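Local coordinates for beta-hydroxyacyl-(Acyl-carrier-protein) dehydratase FabA/FabZ (Xenorhabdus doucetiae, PDB 6QSR), which probably acts as a hotdog-fold lyase, dehydrating carrier-bound 3-hydroxyacyl intermediates in the biosynthesis of aryl polyene pigments, at residues 56-61 and 66-71; 39-44 and 87-92. All blocks are in the same frame, centred on the assembly; numbering follows the deposited sequence.

Contact 1 (56-61 and 66-71); sequences VTVSRD and PFLNQD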
ATOM      1  N   VAL B  56       2.039  13.268  -8.152  1.00 20.47           N
ATOM      2  CA  VAL B  56       0.751  13.442  -7.499  1.00 20.24           C
ATOM      3  C   VAL B  56       0.845  14.556  -6.471  1.00 20.89           C
ATOM      4  O   VAL B  56       1.897  14.741  -5.859  1.00 21.98           O
ATOM      5  CB  VAL B  56       0.275  12.124  -6.847  1.00 19.81           C
ATOM      6  CG1 VAL B  56       1.165  11.713  -5.676  1.00 20.34           C
ATOM      7  CG2 VAL B  56      -1.184  12.236  -6.420  1.00 20.27           C
ATOM      8  N   THR B  57      -0.252  15.285  -6.281  1.00 21.16           N
ATOM      9  CA  THR B  57      -0.270  16.441  -5.378  1.00 22.30           C
ATOM     10  C   THR B  57      -1.184  16.142  -4.184  1.00 21.27           C
ATOM     11  O   THR B  57      -2.270  15.593  -4.346  1.00 23.31           O
ATOM     12  CB  THR B  57      -0.677  17.728  -6.141  1.00 24.08           C
ATOM     13  OG1 THR B  57       0.260  17.956  -7.200  1.00 25.20           O
ATOM     14  CG2 THR B  57      -0.691  18.960  -5.228  1.00 23.62           C
ATOM     15  N   VAL B  58      -0.719  16.478  -2.983  1.00 20.86           N
ATOM     16  CA  VAL B  58      -1.497  16.267  -1.766  1.00 21.49           C
ATOM     17  C   VAL B  58      -2.515  17.407  -1.663  1.00 23.15           C
ATOM     18  O   VAL B  58      -2.196  18.509  -1.206  1.00 24.34           O
ATOM     19  CB  VAL B  58      -0.608  16.185  -0.501  1.00 20.15           C
ATOM     20  CG1 VAL B  58      -1.463  15.889   0.727  1.00 22.36           C
ATOM     21  CG2 VAL B  58       0.467  15.108  -0.651  1.00 18.79           C
ATOM     22  N   SER B  59      -3.738  17.139  -2.106  1.00 23.84           N
ATOM     23  CA  SER B  59      -4.786  18.161  -2.196  1.00 28.49           C
ATOM     24  C   SER B  59      -6.123  17.634  -1.691  1.00 29.60           C
ATOM     25  O   SER B  59      -6.347  16.427  -1.670  1.00 30.74           O
ATOM     26  CB  SER B  59      -4.949  18.603  -3.654  1.00 29.95           C
ATOM     27  OG  SER B  59      -5.499  17.553  -4.442  1.00 32.43           O
ATOM     28  N   ARG B  60      -7.011  18.552  -1.318  1.00 32.56           N
ATOM     29  CA  ARG B  60      -8.376  18.203  -0.908  1.00 35.97           C
ATOM     30  C   ARG B  60      -9.297  17.890  -2.095  1.00 33.69           C
ATOM     31  O   ARG B  60     -10.349  17.272  -1.914  1.00 36.01           O
ATOM     32  CB  ARG B  60      -9.001  19.332  -0.086  1.00 42.14           C
ATOM     33  CG  ARG B  60      -8.218  19.726   1.156  1.00 49.34           C
ATOM     34  CD  ARG B  60      -8.933  20.813   1.946  1.00 60.46           C
ATOM     35  NE  ARG B  60     -10.162  20.320   2.578  1.00 65.95           N
ATOM     36  CZ  ARG B  60     -11.400  20.396   2.072  1.00 72.05           C
ATOM     37  NH1 ARG B  60     -11.650  20.950   0.883  1.00 70.04           N
ATOM     38  NH2 ARG B  60     -12.416  19.894   2.773  1.00 76.30           N
ATOM     39  N   ASP B  61      -8.919  18.321  -3.296  1.00 33.87           N
ATOM     40  CA  ASP B  61      -9.729  18.102  -4.503  1.00 41.92           C
ATOM     41  C   ASP B  61      -9.251  16.940  -5.384  1.00 35.23           C
ATOM     42  O   ASP B  61      -9.951  16.561  -6.325  1.00 43.58           O
ATOM     43  CB  ASP B  61      -9.814  19.386  -5.343  1.00 47.95           C
ATOM     44  CG  ASP B  61      -8.470  19.806  -5.924  1.00 55.41           C
ATOM     45  OD1 ASP B  61      -8.343  19.877  -7.167  1.00 63.77           O
ATOM     46  OD2 ASP B  61      -7.539  20.067  -5.134  1.00 57.62           O
ATOM     47  N   PRO B  66      -9.516  11.270  -0.272  1.00 27.15           N
ATOM     48  CA  PRO B  66     -10.085  10.255   0.635  1.00 27.11           C
ATOM     49  C   PRO B  66      -9.126   9.680   1.695  1.00 24.89           C
ATOM     50  O   PRO B  66      -9.596   9.085   2.666  1.00 27.14           O
ATOM     51  CB  PRO B  66     -10.521   9.131  -0.323  1.00 29.72           C
ATOM     52  CG  PRO B  66     -10.685   9.795  -1.646  1.00 29.02           C
ATOM     53  CD  PRO B  66      -9.595  10.822  -1.677  1.00 28.88           C
ATOM     54  N   PHE B  67      -7.815   9.849   1.510  1.00 21.50           N
ATOM     55  CA  PHE B  67      -6.796   9.246   2.379  1.00 20.22           C
ATOM     56  C   PHE B  67      -6.102  10.235   3.330  1.00 20.35           C
ATOM     57  O   PHE B  67      -5.180   9.846   4.059  1.00 20.79           O
ATOM     58  CB  PHE B  67      -5.764   8.522   1.507  1.00 19.91           C
ATOM     59  CG  PHE B  67      -6.386   7.671   0.442  1.00 20.26           C
ATOM     60  CD1 PHE B  67      -6.916   6.426   0.756  1.00 21.31           C
ATOM     61  CD2 PHE B  67      -6.508   8.139  -0.862  1.00 20.77           C
ATOM     62  CE1 PHE B  67      -7.526   5.646  -0.217  1.00 21.17           C
ATOM     63  CE2 PHE B  67      -7.124   7.365  -1.843  1.00 21.68           C
ATOM     64  CZ  PHE B  67      -7.629   6.115  -1.517  1.00 21.99           C
ATOM     65  N   LEU B  68      -6.540  11.494   3.338  1.00 20.96           N
ATOM     66  CA  LEU B  68      -5.946  12.504   4.230  1.00 21.76           C
ATOM     67  C   LEU B  68      -6.435  12.296   5.660  1.00 21.07           C
ATOM     68  O   LEU B  68      -7.583  11.888   5.879  1.00 20.63           O
ATOM     69  CB  LEU B  68      -6.290  13.927   3.788  1.00 22.35           C
ATOM     70  CG  LEU B  68      -6.020  14.299   2.331  1.00 23.70           C
ATOM     71  CD1 LEU B  68      -6.430  15.742   2.075  1.00 24.92           C
ATOM     72  CD2 LEU B  68      -4.572  14.051   1.962  1.00 22.78           C
ATOM     73  N   ASN B  69      -5.555  12.574   6.622  1.00 19.97           N
ATOM     74  CA  ASN B  69      -5.873  12.431   8.045  1.00 21.29           C
ATOM     75  C   ASN B  69      -6.648  13.684   8.511  1.00 22.14           C
ATOM     76  O   ASN B  69      -6.899  14.606   7.718  1.00 22.37           O
ATOM     77  CB  ASN B  69      -4.590  12.164   8.870  1.00 20.15           C
ATOM     78  CG  ASN B  69      -3.640  13.351   8.899  1.00 19.44           C
ATOM     79  OD1 ASN B  69      -4.031  14.482   8.618  1.00 18.96           O
ATOM     80  ND2 ASN B  69      -2.375  13.095   9.238  1.00 22.16           N
ATOM     81  N   GLN B  70      -7.011  13.723   9.787  1.00 20.94           N
ATOM     82  CA  GLN B  70      -7.852  14.811  10.321  1.00 22.67           C
ATOM     83  C   GLN B  70      -7.227  16.215  10.210  1.00 22.39           C
ATOM     84  O   GLN B  70      -7.942  17.221  10.236  1.00 22.93           O
ATOM     85  CB  GLN B  70      -8.268  14.511  11.769  1.00 22.98           C
ATOM     86  CG  GLN B  70      -7.129  14.472  12.782  1.00 22.23           C
ATOM     87  CD  GLN B  70      -7.519  13.788  14.085  1.00 24.75           C
ATOM     88  OE1 GLN B  70      -7.964  12.641  14.089  1.00 26.67           O
ATOM     89  NE2 GLN B  70      -7.358  14.490  15.193  1.00 25.93           N
ATOM     90  N   ASP B  71      -5.905  16.270  10.078  1.00 21.66           N
ATOM     91  CA  ASP B  71      -5.175  17.523   9.931  1.00 22.38           C
ATOM     92  C   ASP B  71      -4.917  17.924   8.466  1.00 21.99           C
ATOM     93  O   ASP B  71      -4.202  18.894   8.207  1.00 23.44           O
ATOM     94  CB  ASP B  71      -3.858  17.422  10.717  1.00 24.39           C
ATOM     95  CG  ASP B  71      -4.082  17.132  12.199  1.00 27.06           C
ATOM     96  OD1 ASP B  71      -3.272  16.389  12.793  1.00 29.48           O
ATOM     97  OD2 ASP B  71      -5.075  17.633  12.775  1.00 28.39           O
TER

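Contact 2 (39-44 and 87-92); sequences VLLEQV and IGVWSG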
ATOM      1  N   VAL B  39      -6.963   4.985  -7.557  1.00 25.10           N
ATOM      2  CA  VAL B  39      -5.779   5.420  -8.292  1.00 23.60           C
ATOM      3  C   VAL B  39      -5.231   6.586  -7.501  1.00 23.15           C
ATOM      4  O   VAL B  39      -5.903   7.611  -7.360  1.00 24.25           O
ATOM      5  CB  VAL B  39      -6.107   5.858  -9.727  1.00 22.63           C
ATOM      6  CG1 VAL B  39      -4.870   6.424 -10.418  1.00 20.84           C
ATOM      7  CG2 VAL B  39      -6.683   4.693 -10.512  1.00 21.94           C
ATOM      8  N   LEU B  40      -4.011   6.429  -6.996  1.00 21.28           N
ATOM      9  CA  LEU B  40      -3.402   7.404  -6.104  1.00 21.44           C
ATOM     10  C   LEU B  40      -2.258   8.179  -6.781  1.00 20.92           C
ATOM     11  O   LEU B  40      -1.395   8.713  -6.103  1.00 22.01           O
ATOM     12  CB  LEU B  40      -2.924   6.708  -4.817  1.00 22.45           C
ATOM     13  CG  LEU B  40      -4.015   6.480  -3.763  1.00 22.08           C
ATOM     14  CD1 LEU B  40      -4.883   5.269  -4.092  1.00 19.85           C
ATOM     15  CD2 LEU B  40      -3.406   6.335  -2.378  1.00 21.26           C
ATOM     16  N   LEU B  41      -2.273   8.248  -8.113  1.00 20.25           N
ATOM     17  CA  LEU B  41      -1.338   9.080  -8.876  1.00 19.44           C
ATOM     18  C   LEU B  41      -2.145   9.933  -9.842  1.00 19.51           C
ATOM     19  O   LEU B  41      -3.263   9.572 -10.201  1.00 21.94           O
ATOM     20  CB  LEU B  41      -0.326   8.219  -9.646  1.00 18.94           C
ATOM     21  CG  LEU B  41       0.437   7.154  -8.856  1.00 17.15           C
ATOM     22  CD1 LEU B  41       1.178   6.216  -9.802  1.00 16.84           C
ATOM     23  CD2 LEU B  41       1.400   7.812  -7.885  1.00 17.06           C
ATOM     24  N   GLU B  42      -1.565  11.047 -10.269  1.00 20.54           N
ATOM     25  CA  GLU B  42      -2.230  12.002 -11.166  1.00 23.03           C
ATOM     26  C   GLU B  42      -1.571  12.174 -12.536  1.00 24.23           C
ATOM     27  O   GLU B  42      -2.265  12.458 -13.497  1.00 24.99           O
ATOM     28  CB  GLU B  42      -2.363  13.356 -10.460  1.00 24.13           C
ATOM     29  CG  GLU B  42      -3.392  13.308  -9.338  1.00 25.18           C
ATOM     30  CD  GLU B  42      -3.450  14.549  -8.466  1.00 28.50           C
ATOM     31  OE1 GLU B  42      -2.440  15.275  -8.344  1.00 30.79           O
ATOM     32  OE2 GLU B  42      -4.525  14.784  -7.869  1.00 30.20           O
ATOM     33  N   GLN B  43      -0.254  11.991 -12.637  1.00 25.75           N
ATOM     34  CA  GLN B  43       0.473  12.313 -13.863  1.00 27.76           C
ATOM     35  C   GLN B  43       1.631  11.334 -14.111  1.00 25.83           C
ATOM     36  O   GLN B  43       2.425  11.082 -13.200  1.00 23.83           O
ATOM     37  CB  GLN B  43       1.013  13.736 -13.721  1.00 32.15           C
ATOM     38  CG  GLN B  43       1.639  14.340 -14.965  1.00 41.98           C
ATOM     39  CD  GLN B  43       0.754  15.355 -15.661  1.00 50.24           C
ATOM     40  OE1 GLN B  43      -0.455  15.155 -15.811  1.00 55.38           O
ATOM     41  NE2 GLN B  43       1.359  16.456 -16.098  1.00 52.78           N
ATOM     42  N   VAL B  44       1.714  10.783 -15.329  1.00 22.79           N
ATOM     43  CA  VAL B  44       2.924  10.068 -15.781  1.00 21.60           C
ATOM     44  C   VAL B  44       3.878  11.135 -16.322  1.00 21.08           C
ATOM     45  O   VAL B  44       3.515  11.884 -17.227  1.00 23.79           O
ATOM     46  CB  VAL B  44       2.651   9.031 -16.898  1.00 20.66           C
ATOM     47  CG1 VAL B  44       3.895   8.199 -17.178  1.00 21.04           C
ATOM     48  CG2 VAL B  44       1.518   8.100 -16.521  1.00 20.09           C
ATOM     49  N   ILE B  87       5.015   1.424 -10.133  1.00 17.92           N
ATOM     50  CA  ILE B  87       5.493   0.176 -10.723  1.00 18.43           C
ATOM     51  C   ILE B  87       4.409  -0.363 -11.660  1.00 20.13           C
ATOM     52  O   ILE B  87       4.712  -0.862 -12.752  1.00 21.77           O
ATOM     53  CB  ILE B  87       5.868  -0.884  -9.645  1.00 17.72           C
ATOM     54  CG1 ILE B  87       7.056  -0.413  -8.795  1.00 16.85           C
ATOM     55  CG2 ILE B  87       6.207  -2.226 -10.300  1.00 19.87           C
ATOM     56  CD1 ILE B  87       7.189  -1.152  -7.475  1.00 16.74           C
ATOM     57  N   GLY B  88       3.155  -0.266 -11.220  1.00 19.58           N
ATOM     58  CA  GLY B  88       1.993  -0.595 -12.050  1.00 19.25           C
ATOM     59  C   GLY B  88       1.917   0.169 -13.362  1.00 20.33           C
ATOM     60  O   GLY B  88       1.589  -0.415 -14.402  1.00 22.27           O
ATOM     61  N   VAL B  89       2.223   1.466 -13.313  1.00 20.19           N
ATOM     62  CA  VAL B  89       2.273   2.314 -14.506  1.00 20.69           C
ATOM     63  C   VAL B  89       3.383   1.827 -15.446  1.00 20.36           C
ATOM     64  O   VAL B  89       3.155   1.691 -16.650  1.00 21.65           O
ATOM     65  CB  VAL B  89       2.477   3.806 -14.144  1.00 20.07           C
ATOM     66  CG1 VAL B  89       2.810   4.645 -15.377  1.00 19.17           C
ATOM     67  CG2 VAL B  89       1.240   4.365 -13.437  1.00 19.34           C
ATOM     68  N   TRP B  90       4.572   1.570 -14.893  1.00 19.02           N
ATOM     69  CA  TRP B  90       5.679   0.985 -15.655  1.00 21.12           C
ATOM     70  C   TRP B  90       5.262  -0.251 -16.456  1.00 22.41           C
ATOM     71  O   TRP B  90       5.474  -0.295 -17.671  1.00 22.24           O
ATOM     72  CB  TRP B  90       6.866   0.655 -14.746  1.00 21.83           C
ATOM     73  CG  TRP B  90       8.054   0.126 -15.481  1.00 22.83           C
ATOM     74  CD1 TRP B  90       9.065   0.853 -16.037  1.00 22.52           C
ATOM     75  CD2 TRP B  90       8.352  -1.246 -15.740  1.00 24.71           C
ATOM     76  NE1 TRP B  90       9.981   0.016 -16.617  1.00 24.97           N
ATOM     77  CE2 TRP B  90       9.562  -1.280 -16.459  1.00 25.37           C
ATOM     78  CE3 TRP B  90       7.701  -2.454 -15.450  1.00 27.02           C
ATOM     79  CZ2 TRP B  90      10.142  -2.478 -16.892  1.00 28.83           C
ATOM     80  CZ3 TRP B  90       8.283  -3.646 -15.868  1.00 29.38           C
ATOM     81  CH2 TRP B  90       9.487  -3.649 -16.590  1.00 29.29           C
ATOM     82  N   SER B  91       4.661  -1.237 -15.786  1.00 23.92           N
ATOM     83  CA  SER B  91       4.279  -2.476 -16.464  1.00 26.67           C
ATOM     84  C   SER B  91       3.141  -2.245 -17.451  1.00 24.62           C
ATOM     85  O   SER B  91       3.142  -2.831 -18.533  1.00 24.62           O
ATOM     86  CB  SER B  91       3.918  -3.585 -15.473  1.00 33.44           C
ATOM     87  OG  SER B  91       2.911  -3.164 -14.581  1.00 39.89           O
ATOM     88  N   GLY B  92       2.200  -1.373 -17.093  1.00 23.34           N
ATOM     89  CA  GLY B  92       1.107  -0.996 -17.990  1.00 25.14           C
ATOM     90  C   GLY B  92       1.550  -0.365 -19.297  1.00 25.35           C
ATOM     91  O   GLY B  92       1.047  -0.733 -20.363  1.00 25.59           O
TER

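Contact 1 (56-61 and 66-71)
Leu68 sets its CB toward 56-61 and spreads its two methyl groups over Val58 and the main chain of Ser59 and Arg60. CD2 meets the isopropyl group of Val58, which it approaches at a slant, with 3.8 Å between Leu68 CD2 and Val58 CG1. Chi1 of -177° puts Val58 CG1 beside its carbonyl carbon, and this is the branch that meets the leucine. The other branch of the leucine, CD1, rests against main chain instead: Leu68 CD1 stands 3.8 Å from Ser59 O and 4.3 Å from Arg60 CA. A forked apolar residue suits a place that must serve a buried valine and a more exposed backbone at once. In the hotdog fold, 56-61 is the end of strand 51-57 and the chain just after it; 66-71 lies in the loop that leads on to strand 74-75, and Leu74 and Gln123 also touch Leu68. Ser59 and Arg60 direct their CB atoms away from the loop, as befits polar residues at the protein's margin. Farther along, Asn69 forms an Asx turn: Asn69 OD1 accepts from Asp71 N at 3.0 Å, with the donor 45° above the carbonyl plane, and it also accepts from His73 N.

Contact 2 (39-44 and 87-92)
Val89 has chi1 near 168°, which sets CG1 trans to the backbone N and CG2 trans to the carbonyl carbon, and the two methyl groups each find a different partner in 39-44. CG1 faces Val44, whose own chi1 of -172° gives it the same conformation; the two isopropyl groups meet tip to tip, with 3.9 Å from Val89 CG1 to Val44 CG2 and 4.1 Å from Val89 CG1 to Val44 CG1. One methyl thus sits against both branches of the opposing valine. CG2 takes the end of Leu41, which comes across at an angle and brings its CD1 to 4.1 Å from Val89 CG2. Leu41 and Val44 both direct CB at the helix, and the longer leucine reaches it from the loop that precedes the strand, whereas a short branched valine is enough at Val44. All three are buried, and the contacts between them are all methyl to methyl, which suits branched apolar residues. Glu42 and Gln43, between the two apolar residues, both face Gln55 in a classic beta bulge. Helix 79-97 is the long central helix around which the curved antiparallel sheet of a hotdog fold wraps, and Val89 lies on its sheet-facing side. Cys54 of strand 51-57 packs on both Leu41 and Val89, Val28 from the N-terminal loop covers Val44 and Val89, and Ile129 of strand 126-133 adds to the wall beside Leu41.

From the N terminus, the chain first supplies 39-44, which enters strand 43-48, and then turns back along strand 51-57 to reach 56-61. Contact 1 closes a short loop of four intervening residues when 66-71 returns. The chain next passes through strand 74-75 into helix 79-97, where 87-92 closes the much longer loop of contact 2, so contact 1 lies wholly within that span. Contact 2 ties the start of strand 43-48 and the loop before it to helix 79-97, while contact 1 ties the end of strand 51-57 to the following loop. They join directly: Glu42 OE1 probably accepts from Thr57 N at 3.0 Å, and the Phe67 ring packs on Leu40.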